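Water stress and hypersensitive response domain-containing protein (Archaeoglobus fulgidus DSM 4304, PDB 3BUT) is of unknown function but belongs to the LEA_2 family of late embryogenesis abundant proteins and may bind lipid. Local coordinates at residues A[52-57]-A[101-106]. The protein carries 4 engineered substitutions. Residues are numbered along the deposited sequence; the frame is centred on the assembly and turned at random.
Sequences DGYENS and KPTIEI. Engineered in segment 101-106: Ile106 (natural residue Val).
Tyr54 meets Thr103 through one hydroxyl pair, reaching over strand 34-45, which runs antiparallel between strands 48-61 and 93-105 in the four-stranded sheet. The backbones are well separated: the nearest CA atoms, those of Tyr54 and Lys101, stand 9.2 Å apart. From Tyr54 CB the side chain leaves its own strand with CG anti to the backbone N (chi1 -166°), and the ring is carried across the middle one, where the side chain touches His40. CB, CG and the CD atoms meet nothing on segment 101-106. Farther along, CE1 and CZ each come within 3.8 Å of Thr103 OG1, which lies at the ring edge and in its plane. At the tip, Tyr54 OH makes a hydrogen bond of 2.9 Å with Thr103 OG1. Thr103 CB follows at 3.6 Å from Tyr54 OH. The bond from CA to CB of Thr103 points toward segment 52-57, and its side chain crosses that of Tyr54 at about a right angle. Its chi1 of -52° sets CG2 anti to the backbone N and brings OG1 beside that N, the branch that faces the phenol. Below this bridge the sheet is held by its backbone: Gly53 pairs with Tyr41 and Glu55 with Tyr39 on one flank of strand 34-45, Lys101 with His40 and Thr103 with Gly38 on the other. The contact thus ties two strands that are not sheet neighbours on the surface of this E-set-clan domain. Each hydroxyl can give or accept, so this link between two neutral groups can form with either one as donor.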
# COMPACT_ATOMS: atom_id res chain seq x y z
N ASP A 52 17.15 -2.79 -0.35
CA ASP A 52 18.46 -3.44 -0.42
C ASP A 52 19.51 -2.35 -0.30
O ASP A 52 19.84 -1.69 -1.29
CB ASP A 52 18.60 -4.18 -1.75
CG ASP A 52 19.93 -4.89 -1.90
OD1 ASP A 52 20.38 -5.54 -0.94
OD2 ASP A 52 20.53 -4.80 -3.00
N GLY A 53 20.05 -2.15 0.90
CA GLY A 53 20.99 -1.06 1.10
C GLY A 53 22.06 -1.30 2.14
O GLY A 53 21.95 -2.19 2.97
N TYR A 54 23.12 -0.48 2.06
CA TYR A 54 24.16 -0.45 3.08
C TYR A 54 24.32 0.96 3.64
O TYR A 54 24.45 1.92 2.89
CB TYR A 54 25.51 -0.91 2.51
CG TYR A 54 26.52 -1.22 3.59
CD1 TYR A 54 26.61 -2.50 4.15
CD2 TYR A 54 27.39 -0.23 4.07
CE1 TYR A 54 27.52 -2.78 5.15
CE2 TYR A 54 28.31 -0.51 5.09
CZ TYR A 54 28.36 -1.79 5.62
OH TYR A 54 29.28 -2.08 6.61
N GLU A 55 24.32 1.08 4.97
CA GLU A 55 24.54 2.33 5.72
C GLU A 55 25.90 2.32 6.42
O GLU A 55 26.25 1.42 7.12
CB GLU A 55 23.44 2.62 6.76
CG GLU A 55 22.64 3.92 6.64
CD GLU A 55 22.98 4.99 7.69
OE1 GLU A 55 24.00 5.67 7.52
OE2 GLU A 55 22.24 5.21 8.68
N ASN A 56 26.69 3.35 6.20
CA ASN A 56 27.98 3.45 6.86
C ASN A 56 27.92 4.41 8.05
O ASN A 56 28.10 5.62 7.89
CB ASN A 56 29.05 3.86 5.85
CG ASN A 56 30.45 3.92 6.44
OD1 ASN A 56 31.24 4.79 6.08
ND2 ASN A 56 30.76 3.00 7.34
N SER A 57 27.63 3.88 9.24
CA SER A 57 27.56 4.68 10.46
C SER A 57 28.18 3.95 11.65
O SER A 57 27.50 3.17 12.32
CB SER A 57 26.11 5.10 10.76
OG SER A 57 25.35 4.01 11.25
N LYS A 101 22.10 -7.16 8.41
CA LYS A 101 23.41 -7.80 8.48
C LYS A 101 24.46 -6.79 8.96
O LYS A 101 25.09 -6.12 8.14
CB LYS A 101 23.76 -8.35 7.09
CG LYS A 101 24.99 -9.24 7.00
CD LYS A 101 25.09 -9.88 5.61
CE LYS A 101 26.50 -10.36 5.29
NZ LYS A 101 27.37 -9.27 4.78
N PRO A 102 24.63 -6.64 10.29
CA PRO A 102 25.62 -5.69 10.79
C PRO A 102 27.05 -6.16 10.60
O PRO A 102 27.33 -7.36 10.64
CB PRO A 102 25.29 -5.57 12.27
CG PRO A 102 24.63 -6.84 12.62
CD PRO A 102 23.91 -7.31 11.40
N THR A 103 27.93 -5.19 10.35
CA THR A 103 29.36 -5.43 10.24
C THR A 103 29.97 -5.11 11.59
O THR A 103 30.09 -3.95 11.97
CB THR A 103 30.00 -4.52 9.18
OG1 THR A 103 29.27 -4.64 7.95
CG2 THR A 103 31.44 -4.91 8.94
N ILE A 104 30.33 -6.17 12.31
CA ILE A 104 30.87 -6.06 13.66
C ILE A 104 32.37 -6.23 13.58
O ILE A 104 32.86 -7.24 13.08
CB ILE A 104 30.28 -7.16 14.58
CG1 ILE A 104 28.75 -7.04 14.64
CG2 ILE A 104 30.89 -7.08 15.97
CD1 ILE A 104 28.07 -8.24 15.26
N GLU A 105 33.10 -5.24 14.07
CA GLU A 105 34.56 -5.26 13.99
C GLU A 105 35.15 -5.49 15.37
O GLU A 105 34.98 -4.67 16.28
CB GLU A 105 35.10 -3.95 13.41
CG GLU A 105 34.59 -3.60 12.01
CD GLU A 105 35.17 -2.30 11.45
OE1 GLU A 105 35.69 -1.47 12.24
OE2 GLU A 105 35.10 -2.10 10.22
N ILE A 106 35.82 -6.62 15.54
CA ILE A 106 36.74 -6.82 16.66
C ILE A 106 38.07 -7.30 16.06
O ILE A 106 38.27 -8.49 15.80
CB ILE A 106 36.19 -7.79 17.76
CG1 ILE A 106 34.78 -7.38 18.21
CG2 ILE A 106 37.14 -7.81 18.96
CD1 ILE A 106 34.00 -8.45 18.96